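Long-range contacts in N-acetylmuramoyl-L-alanine amidase (Mycobacteroides abscessus, PDB 7AGL), which probably cleaves the amide bond between N-acetylmuramic acid and L-alanine in cell-wall peptidoglycan, with a zinc ion bound at its active site: residues R8-D13 / P99-S104; G113-H118 / N187-A192; H118-N123 / G160-S165. All coordinates share one frame; numbering follows the deposited sequence.

Contact 1: residues R8-D13 / P99-S104; sequences RIVVLD and PDAVVS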
loop_
_atom_site.group_PDB
_atom_site.type_symbol
_atom_site.label_atom_id
_atom_site.label_comp_id
_atom_site.label_asym_id
_atom_site.label_seq_id
_atom_site.Cartn_x
_atom_site.Cartn_y
_atom_site.Cartn_z
ATOM N N ARG A 8 -18.029 4.292 -7.235
ATOM C CA ARG A 8 -16.967 3.308 -7.410
ATOM C C ARG A 8 -16.602 2.696 -6.058
ATOM O O ARG A 8 -16.898 3.255 -4.997
ATOM C CB ARG A 8 -15.734 3.955 -8.050
ATOM C CG ARG A 8 -16.005 4.599 -9.399
ATOM C CD ARG A 8 -16.384 3.561 -10.431
ATOM N NE ARG A 8 -15.371 3.452 -11.478
ATOM C CZ ARG A 8 -15.266 4.284 -12.510
ATOM N NH1 ARG A 8 -16.113 5.300 -12.642
ATOM N NH2 ARG A 8 -14.307 4.107 -13.411
ATOM N N ILE A 9 -15.946 1.539 -6.108
ATOM C CA ILE A 9 -15.582 0.763 -4.920
ATOM C C ILE A 9 -14.065 0.691 -4.817
ATOM O O ILE A 9 -13.401 0.222 -5.751
ATOM C CB ILE A 9 -16.169 -0.661 -4.972
ATOM C CG1 ILE A 9 -17.696 -0.612 -4.962
ATOM C CG2 ILE A 9 -15.649 -1.486 -3.800
ATOM C CD1 ILE A 9 -18.337 -1.859 -5.484
ATOM N N VAL A 10 -13.517 1.101 -3.665
ATOM C CA VAL A 10 -12.079 1.036 -3.418
ATOM C C VAL A 10 -11.844 0.290 -2.106
ATOM O O VAL A 10 -12.501 0.590 -1.097
ATOM C CB VAL A 10 -11.448 2.441 -3.369
ATOM C CG1 VAL A 10 -9.958 2.368 -2.990
ATOM C CG2 VAL A 10 -11.639 3.138 -4.726
ATOM N N VAL A 11 -10.905 -0.676 -2.116
ATOM C CA VAL A 11 -10.471 -1.364 -0.893
ATOM C C VAL A 11 -9.073 -0.876 -0.526
ATOM O O VAL A 11 -8.188 -0.748 -1.394
ATOM C CB VAL A 11 -10.489 -2.907 -1.022
ATOM C CG1 VAL A 11 -10.196 -3.553 0.325
ATOM C CG2 VAL A 11 -11.830 -3.385 -1.549
ATOM N N LEU A 12 -8.878 -0.599 0.764
ATOM C CA LEU A 12 -7.635 -0.033 1.280
ATOM C C LEU A 12 -6.995 -1.017 2.239
ATOM O O LEU A 12 -7.676 -1.552 3.121
ATOM C CB LEU A 12 -7.905 1.288 2.009
ATOM C CG LEU A 12 -8.551 2.389 1.166
ATOM C CD1 LEU A 12 -8.963 3.570 2.048
ATOM C CD2 LEU A 12 -7.582 2.847 0.082
ATOM N N ASP A 13 -5.689 -1.245 2.087
ATOM C CA ASP A 13 -4.978 -2.215 2.928
ATOM C C ASP A 13 -3.850 -1.535 3.694
ATOM O O ASP A 13 -2.778 -1.272 3.112
ATOM C CB ASP A 13 -4.424 -3.349 2.054
ATOM C CG ASP A 13 -3.445 -4.237 2.800
ATOM O OD1 ASP A 13 -3.763 -4.582 3.954
ATOM O OD2 ASP A 13 -2.386 -4.583 2.215
ATOM N N PRO A 99 -13.854 -4.751 -6.223
ATOM C CA PRO A 99 -13.502 -3.328 -6.274
ATOM C C PRO A 99 -13.051 -2.870 -7.655
ATOM O O PRO A 99 -12.534 -3.633 -8.477
ATOM C CB PRO A 99 -12.352 -3.221 -5.271
ATOM C CG PRO A 99 -11.684 -4.561 -5.347
ATOM C CD PRO A 99 -12.813 -5.544 -5.539
ATOM N N ASP A 100 -13.219 -1.569 -7.876
ATOM C CA ASP A 100 -12.680 -0.935 -9.069
ATOM C C ASP A 100 -11.183 -0.674 -8.941
ATOM O O ASP A 100 -10.484 -0.599 -9.961
ATOM C CB ASP A 100 -13.443 0.364 -9.327
ATOM C CG ASP A 100 -14.918 0.117 -9.597
ATOM O OD1 ASP A 100 -15.230 -0.445 -10.664
ATOM O OD2 ASP A 100 -15.766 0.451 -8.744
ATOM N N ALA A 101 -10.686 -0.536 -7.708
ATOM C CA ALA A 101 -9.273 -0.282 -7.429
ATOM C C ALA A 101 -8.966 -0.672 -5.986
ATOM O O ALA A 101 -9.821 -0.549 -5.104
ATOM C CB ALA A 101 -8.892 1.186 -7.671
ATOM N N VAL A 102 -7.733 -1.152 -5.762
ATOM C CA VAL A 102 -7.227 -1.564 -4.456
ATOM C C VAL A 102 -5.895 -0.877 -4.227
ATOM O O VAL A 102 -5.033 -0.909 -5.107
ATOM C CB VAL A 102 -7.028 -3.090 -4.373
ATOM C CG1 VAL A 102 -6.488 -3.466 -2.972
ATOM C CG2 VAL A 102 -8.327 -3.806 -4.698
ATOM N N VAL A 103 -5.705 -0.284 -3.045
ATOM C CA VAL A 103 -4.433 0.358 -2.712
ATOM C C VAL A 103 -3.933 -0.182 -1.390
ATOM O O VAL A 103 -4.618 -0.059 -0.365
ATOM C CB VAL A 103 -4.546 1.885 -2.641
ATOM C CG1 VAL A 103 -3.213 2.459 -2.171
ATOM C CG2 VAL A 103 -4.943 2.442 -4.008
ATOM N N SER A 104 -2.734 -0.757 -1.406
ATOM C CA SER A 104 -2.062 -1.211 -0.199
ATOM C C SER A 104 -1.047 -0.146 0.197
ATOM O O SER A 104 -0.326 0.377 -0.661
ATOM C CB SER A 104 -1.384 -2.565 -0.456
ATOM O OG SER A 104 -0.677 -3.046 0.678
#
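D100 and I9 meet because CG of D100 stands beside its own backbone N, anti to the carbonyl carbon (chi1 -62°), which swings the carboxylate across to the neighbouring strand. There OD2 of D100 accepts from I9 N at 2.9 Å on its anti lone pair, along a nearly straight bond. At the far end D13 and S104 both carry their outer group anti to the backbone N (chi1 168° in D13), and OG of S104 donates to OD2 of D13 at 2.8 Å. That bond reaches OD2 on its anti side, tilted out of the carboxylate plane, while OD1 of D13 is held by T76 and R90.

The backbones between these side-chain bonds run parallel, their axes 13° apart. V103 N donates to V11 O at 3.0 Å, and D13 N to V103 O at 2.9 Å. At the ladder's start I9 O receives D100 N at 2.8 Å and only weakly A101 N at 3.4 Å, so pairing is less regular where the strand begins. R8 brings NE no nearer than 4.0 Å to OD1 of D100, a long salt bridge.

V11 lays CG2 on P99 CB at 3.8 Å, crossing the proline ring obliquely. V11, V102 and D13 face helix 87-96, whereas V10 and L12 meet helix 51-68, and V10 and V103 meet helix 197-215. Helices thus cover both faces of these adjacent parallel strands, the layered alpha/beta/alpha arrangement of a zinc-dependent amidase whose zinc ligand H106 follows S104 by two residues.

Contact 2: residues G113-H118 / N187-A192; sequences GGHGFH and NAQDSA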
loop_
_atom_site.group_PDB
_atom_site.type_symbol
_atom_site.label_atom_id
_atom_site.label_comp_id
_atom_site.label_asym_id
_atom_site.label_seq_id
_atom_site.Cartn_x
_atom_site.Cartn_y
_atom_site.Cartn_z
ATOM N N GLY A 113 20.136 7.424 4.125
ATOM C CA GLY A 113 20.077 8.589 3.245
ATOM C C GLY A 113 19.041 8.514 2.127
ATOM O O GLY A 113 18.832 9.514 1.430
ATOM N N GLY A 114 18.399 7.368 1.949
ATOM C CA GLY A 114 17.423 7.184 0.878
ATOM C C GLY A 114 16.033 7.624 1.316
ATOM O O GLY A 114 15.611 7.366 2.444
ATOM N N HIS A 115 15.306 8.274 0.406
ATOM C CA HIS A 115 13.982 8.756 0.769
ATOM C C HIS A 115 13.088 8.788 -0.459
ATOM O O HIS A 115 13.553 8.719 -1.593
ATOM C CB HIS A 115 14.047 10.144 1.437
ATOM C CG HIS A 115 14.624 11.211 0.557
ATOM N ND1 HIS A 115 13.849 12.153 -0.085
ATOM C CD2 HIS A 115 15.906 11.485 0.218
ATOM C CE1 HIS A 115 14.629 12.969 -0.775
ATOM N NE2 HIS A 115 15.881 12.581 -0.614
ATOM N N GLY A 116 11.795 8.946 -0.213
ATOM C CA GLY A 116 10.806 9.068 -1.264
ATOM C C GLY A 116 9.976 7.802 -1.393
ATOM O O GLY A 116 10.180 6.815 -0.679
ATOM N N PHE A 117 9.037 7.845 -2.348
ATOM C CA PHE A 117 8.020 6.799 -2.503
ATOM C C PHE A 117 8.344 5.840 -3.652
ATOM O O PHE A 117 9.006 6.200 -4.627
ATOM C CB PHE A 117 6.639 7.430 -2.756
ATOM C CG PHE A 117 6.490 8.052 -4.137
ATOM C CD1 PHE A 117 6.143 7.270 -5.237
ATOM C CD2 PHE A 117 6.712 9.421 -4.341
ATOM C CE1 PHE A 117 6.037 7.824 -6.519
ATOM C CE2 PHE A 117 6.594 9.987 -5.615
ATOM C CZ PHE A 117 6.244 9.183 -6.708
ATOM N N HIS A 118 7.805 4.617 -3.566
ATOM C CA HIS A 118 7.762 3.809 -4.784
ATOM C C HIS A 118 6.467 3.013 -4.853
ATOM O O HIS A 118 5.956 2.529 -3.837
ATOM C CB HIS A 118 9.023 2.904 -4.966
ATOM C CG HIS A 118 9.262 1.872 -3.900
ATOM N ND1 HIS A 118 9.739 2.185 -2.646
ATOM C CD2 HIS A 118 9.215 0.517 -3.954
ATOM C CE1 HIS A 118 9.911 1.076 -1.948
ATOM N NE2 HIS A 118 9.611 0.048 -2.721
ATOM N N ASN A 187 14.772 7.089 7.258
ATOM C CA ASN A 187 15.308 8.340 6.740
ATOM C C ASN A 187 14.768 9.523 7.547
ATOM O O ASN A 187 13.600 9.533 7.947
ATOM C CB ASN A 187 14.933 8.502 5.269
ATOM C CG ASN A 187 15.227 9.887 4.750
ATOM O OD1 ASN A 187 14.337 10.746 4.694
ATOM N ND2 ASN A 187 16.485 10.123 4.372
ATOM N N ALA A 188 15.616 10.541 7.746
ATOM C CA ALA A 188 15.252 11.632 8.659
ATOM C C ALA A 188 14.043 12.412 8.156
ATOM O O ALA A 188 13.125 12.722 8.930
ATOM C CB ALA A 188 16.443 12.574 8.867
ATOM N N GLN A 189 14.036 12.756 6.868
ATOM C CA GLN A 189 12.960 13.565 6.301
ATOM C C GLN A 189 11.647 12.789 6.207
ATOM O O GLN A 189 10.574 13.313 6.551
ATOM C CB GLN A 189 13.404 14.057 4.924
ATOM C CG GLN A 189 12.423 14.877 4.167
ATOM C CD GLN A 189 12.860 15.050 2.705
ATOM O OE1 GLN A 189 14.030 14.839 2.351
ATOM N NE2 GLN A 189 11.918 15.420 1.861
ATOM N N ASP A 190 11.700 11.538 5.737
ATOM C CA ASP A 190 10.476 10.747 5.662
ATOM C C ASP A 190 9.924 10.428 7.050
ATOM O O ASP A 190 8.708 10.474 7.263
ATOM C CB ASP A 190 10.727 9.456 4.880
ATOM C CG ASP A 190 10.891 9.688 3.377
ATOM O OD1 ASP A 190 10.672 10.829 2.887
ATOM O OD2 ASP A 190 11.252 8.709 2.680
ATOM N N SER A 191 10.788 10.065 8.002
ATOM C CA SER A 191 10.310 9.814 9.359
ATOM C C SER A 191 9.574 11.030 9.913
ATOM O O SER A 191 8.506 10.907 10.531
ATOM C CB SER A 191 11.478 9.449 10.272
ATOM O OG SER A 191 11.060 9.438 11.643
ATOM N N ALA A 192 10.153 12.219 9.738
ATOM C CA ALA A 192 9.482 13.420 10.225
ATOM C C ALA A 192 8.095 13.564 9.610
ATOM O O ALA A 192 7.124 13.870 10.311
ATOM C CB ALA A 192 10.345 14.652 9.917
HETATM O O HOH W 1 11.230 12.168 0.443
#
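The imidazole of H115 carries OE1 of Q189 over one face, 3.6 Å above the plane and displaced toward the ring's rim; G113 O and water 1 lie in the plane at its edge. The carboxamide of N187, the N-cap residue of helix 188-195, is turned only 21° from the imidazole plane but sits obliquely to it, touching CB of H115 with OD1 at 3.3 Å. Q189 also borders a crystal neighbour, so its placement over the ring may partly reflect the lattice.

In the capping bond OD1 of N187 accepts from D190 N at 2.9 Å, in the carbonyl plane on a lone pair. Its other amide atom, ND2, donates to A112 O, so both polar ends of N187 are used and the flip of the amide is fixed. CB of N187 lies 3.1 Å from G114 O, whose hydrogen bond comes from ND2 of N184.

D190, in the first turn of the helix, ties the 113-118 loop down directly. G116 N donates to the syn lone pair of OD2 of D190 at 3.0 Å, with an angle of 165° at the hydrogen. Because N184 N donates to that oxygen too, two backbone N-H groups grip it, and the nearby helix N terminus would favour its negative charge. The bond thus joins the loop leading into strand 118-122 to the first turn of helix 188-195, and through N184 to the end of strand 177-184.

CG of H115 occupies the crowded position between backbone N and carbonyl carbon (chi1 61°), which holds the ring alongside the helix start. From there ND1 of H115 reaches water 1 at 2.7 Å, and that water donates to OD1 of D190 at 2.8 Å.

Contact 3: residues H118-N123 / G160-S165; sequences HVNYSN and GLYGRS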
loop_
_atom_site.group_PDB
_atom_site.type_symbol
_atom_site.label_atom_id
_atom_site.label_comp_id
_atom_site.label_asym_id
_atom_site.label_seq_id
_atom_site.Cartn_x
_atom_site.Cartn_y
_atom_site.Cartn_z
ATOM N N HIS A 118 7.805 4.617 -3.566
ATOM C CA HIS A 118 7.762 3.809 -4.784
ATOM C C HIS A 118 6.467 3.013 -4.853
ATOM O O HIS A 118 5.956 2.529 -3.837
ATOM C CB HIS A 118 9.023 2.904 -4.966
ATOM C CG HIS A 118 9.262 1.872 -3.900
ATOM N ND1 HIS A 118 9.739 2.185 -2.646
ATOM C CD2 HIS A 118 9.215 0.517 -3.954
ATOM C CE1 HIS A 118 9.911 1.076 -1.948
ATOM N NE2 HIS A 118 9.611 0.048 -2.721
ATOM N N VAL A 119 5.935 2.922 -6.072
ATOM C CA VAL A 119 4.674 2.262 -6.377
ATOM C C VAL A 119 5.010 0.882 -6.924
ATOM O O VAL A 119 5.590 0.761 -8.013
ATOM C CB VAL A 119 3.853 3.075 -7.390
ATOM C CG1 VAL A 119 2.528 2.354 -7.712
ATOM C CG2 VAL A 119 3.608 4.512 -6.869
ATOM N N ASN A 120 4.670 -0.156 -6.153
ATOM C CA ASN A 120 4.940 -1.535 -6.524
ATOM C C ASN A 120 3.741 -2.118 -7.250
ATOM O O ASN A 120 2.591 -1.874 -6.867
ATOM C CB ASN A 120 5.232 -2.387 -5.280
ATOM C CG ASN A 120 6.433 -1.885 -4.510
ATOM O OD1 ASN A 120 7.558 -2.315 -4.761
ATOM N ND2 ASN A 120 6.210 -0.927 -3.602
ATOM N N TYR A 121 4.018 -2.894 -8.296
ATOM C CA TYR A 121 2.968 -3.527 -9.080
ATOM C C TYR A 121 3.451 -4.884 -9.569
ATOM O O TYR A 121 4.655 -5.147 -9.664
ATOM C CB TYR A 121 2.553 -2.636 -10.263
ATOM C CG TYR A 121 3.631 -2.480 -11.310
ATOM C CD1 TYR A 121 4.641 -1.530 -11.161
ATOM C CD2 TYR A 121 3.644 -3.278 -12.451
ATOM C CE1 TYR A 121 5.640 -1.395 -12.113
ATOM C CE2 TYR A 121 4.635 -3.152 -13.406
ATOM C CZ TYR A 121 5.629 -2.211 -13.234
ATOM O OH TYR A 121 6.614 -2.082 -14.193
ATOM N N SER A 122 2.489 -5.737 -9.920
ATOM C CA SER A 122 2.808 -7.096 -10.339
ATOM C C SER A 122 3.506 -7.108 -11.694
ATOM O O SER A 122 2.997 -6.572 -12.686
ATOM C CB SER A 122 1.533 -7.941 -10.395
ATOM O OG SER A 122 1.846 -9.267 -10.798
ATOM N N ASN A 123 4.680 -7.741 -11.739
ATOM C CA ASN A 123 5.405 -7.901 -12.998
ATOM C C ASN A 123 6.281 -9.148 -12.930
ATOM O O ASN A 123 7.042 -9.299 -11.962
ATOM C CB ASN A 123 6.267 -6.674 -13.300
ATOM C CG ASN A 123 6.700 -6.607 -14.752
ATOM O OD1 ASN A 123 5.970 -7.020 -15.658
ATOM N ND2 ASN A 123 7.897 -6.077 -14.984
ATOM N N GLY A 160 10.159 6.014 -9.175
ATOM C CA GLY A 160 8.990 5.814 -8.344
ATOM C C GLY A 160 8.128 4.632 -8.710
ATOM O O GLY A 160 7.027 4.492 -8.144
ATOM N N LEU A 161 8.596 3.763 -9.616
ATOM C CA LEU A 161 7.884 2.551 -10.012
ATOM C C LEU A 161 8.731 1.324 -9.709
ATOM O O LEU A 161 9.947 1.337 -9.911
ATOM C CB LEU A 161 7.564 2.565 -11.519
ATOM C CG LEU A 161 6.409 3.450 -11.965
ATOM C CD1 LEU A 161 6.275 3.444 -13.502
ATOM C CD2 LEU A 161 5.125 2.983 -11.317
ATOM N N TYR A 162 8.090 0.229 -9.314
ATOM C CA TYR A 162 8.842 -0.996 -9.047
ATOM C C TYR A 162 7.963 -2.182 -9.413
ATOM O O TYR A 162 7.011 -2.482 -8.693
ATOM C CB TYR A 162 9.266 -1.048 -7.586
ATOM C CG TYR A 162 10.350 -2.049 -7.253
ATOM C CD1 TYR A 162 11.135 -2.630 -8.242
ATOM C CD2 TYR A 162 10.592 -2.408 -5.942
ATOM C CE1 TYR A 162 12.133 -3.548 -7.916
ATOM C CE2 TYR A 162 11.574 -3.325 -5.610
ATOM C CZ TYR A 162 12.342 -3.884 -6.593
ATOM O OH TYR A 162 13.317 -4.785 -6.235
ATOM N N GLY A 163 8.270 -2.839 -10.530
ATOM C CA GLY A 163 7.568 -4.055 -10.910
ATOM C C GLY A 163 8.232 -5.247 -10.258
ATOM O O GLY A 163 9.462 -5.359 -10.255
ATOM N N ARG A 164 7.422 -6.139 -9.699
ATOM C CA ARG A 164 8.037 -7.233 -8.968
ATOM C C ARG A 164 7.094 -8.421 -8.904
ATOM O O ARG A 164 5.883 -8.293 -9.089
ATOM C CB ARG A 164 8.430 -6.790 -7.569
ATOM C CG ARG A 164 7.248 -6.287 -6.774
ATOM C CD ARG A 164 7.771 -5.409 -5.676
ATOM N NE ARG A 164 8.528 -6.199 -4.706
ATOM C CZ ARG A 164 9.046 -5.680 -3.599
ATOM N NH1 ARG A 164 8.891 -4.388 -3.362
ATOM N NH2 ARG A 164 9.705 -6.442 -2.733
ATOM N N SER A 165 7.684 -9.585 -8.639
ATOM C CA SER A 165 6.984 -10.860 -8.689
ATOM C C SER A 165 6.895 -11.553 -7.335
ATOM O O SER A 165 6.266 -12.616 -7.248
ATOM C CB SER A 165 7.684 -11.794 -9.677
ATOM O OG SER A 165 9.038 -11.952 -9.300
HETATM O O HOH W 2 10.081 -2.546 -1.641
#
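V119 and L161 pair side by side in a beta-alpha-beta crossover: strand 118-122 leads through helix 132-147 to strand 161-164, which returns parallel beside it at an outer edge of the sheet. The parallel pairing shows in an alternating backbone ladder, with the axes 25° apart. V119 N donates to G160 O at 2.8 Å, Y162 N to V119 O at 2.9 Å, Y121 N to Y162 O, R164 N to Y121 O, and N123 N to R164 O.

On the face of V119 and L161, helix 132-147 covers the strands, touching both residues and Y121. The Y121 ring lies flat across G163, whose CA stands 3.7 Å from the ring centroid and 19° off the normal, a CH-pi contact, while CB of L161 meets the ring edge.

The opposite face carries H118, N120 and Y162. R164 rises on this side too, and a bend at chi3 (-67°) turns its guanidinium so that NH1 points at N120, donating to OD1 at 2.8 Å. The oxygen lies in the guanidinium plane, yet the donor stands well above the amide plane rather than on a lone pair. ND2 of N120 is bound to L179 O on the neighbouring strand, and NE of R164 forms a salt bridge with D166; these second partners fix both groups. CE2 of Y162 lies over one face of the guanidinium, toward its rim, and CD2 of Y162 touches CD2 of H118 at 3.8 Å. The side chain of N120 is about 9 Å from the zinc. Water 2 lies 2.8 Å from NE2 of H118 and accepts from NH1 of R164 at 2.8 Å.

From the N terminus, contact 1 closes first, pairing strand 9-14 with strand 101-108 around a loop that holds helices 51-68 and 87-96, strand 72-75 and the zinc ligands H16 and E51. Contact 2 opens only afterwards, so the two are in series, with centres about 25 Å apart on opposite sides of the chain's centre. Contact 3 is nested inside the loop closed by contact 2, and the two share H118; CE1 of F117 also packs on G160 O at 3.8 Å. Contacts 1 and 3 belong to one mixed sheet, with strand 177-184 lying between strands 101-108 and 118-122, while contact 2 ties the loop entering strand 118-122 to the N-terminal turn of helix 188-195.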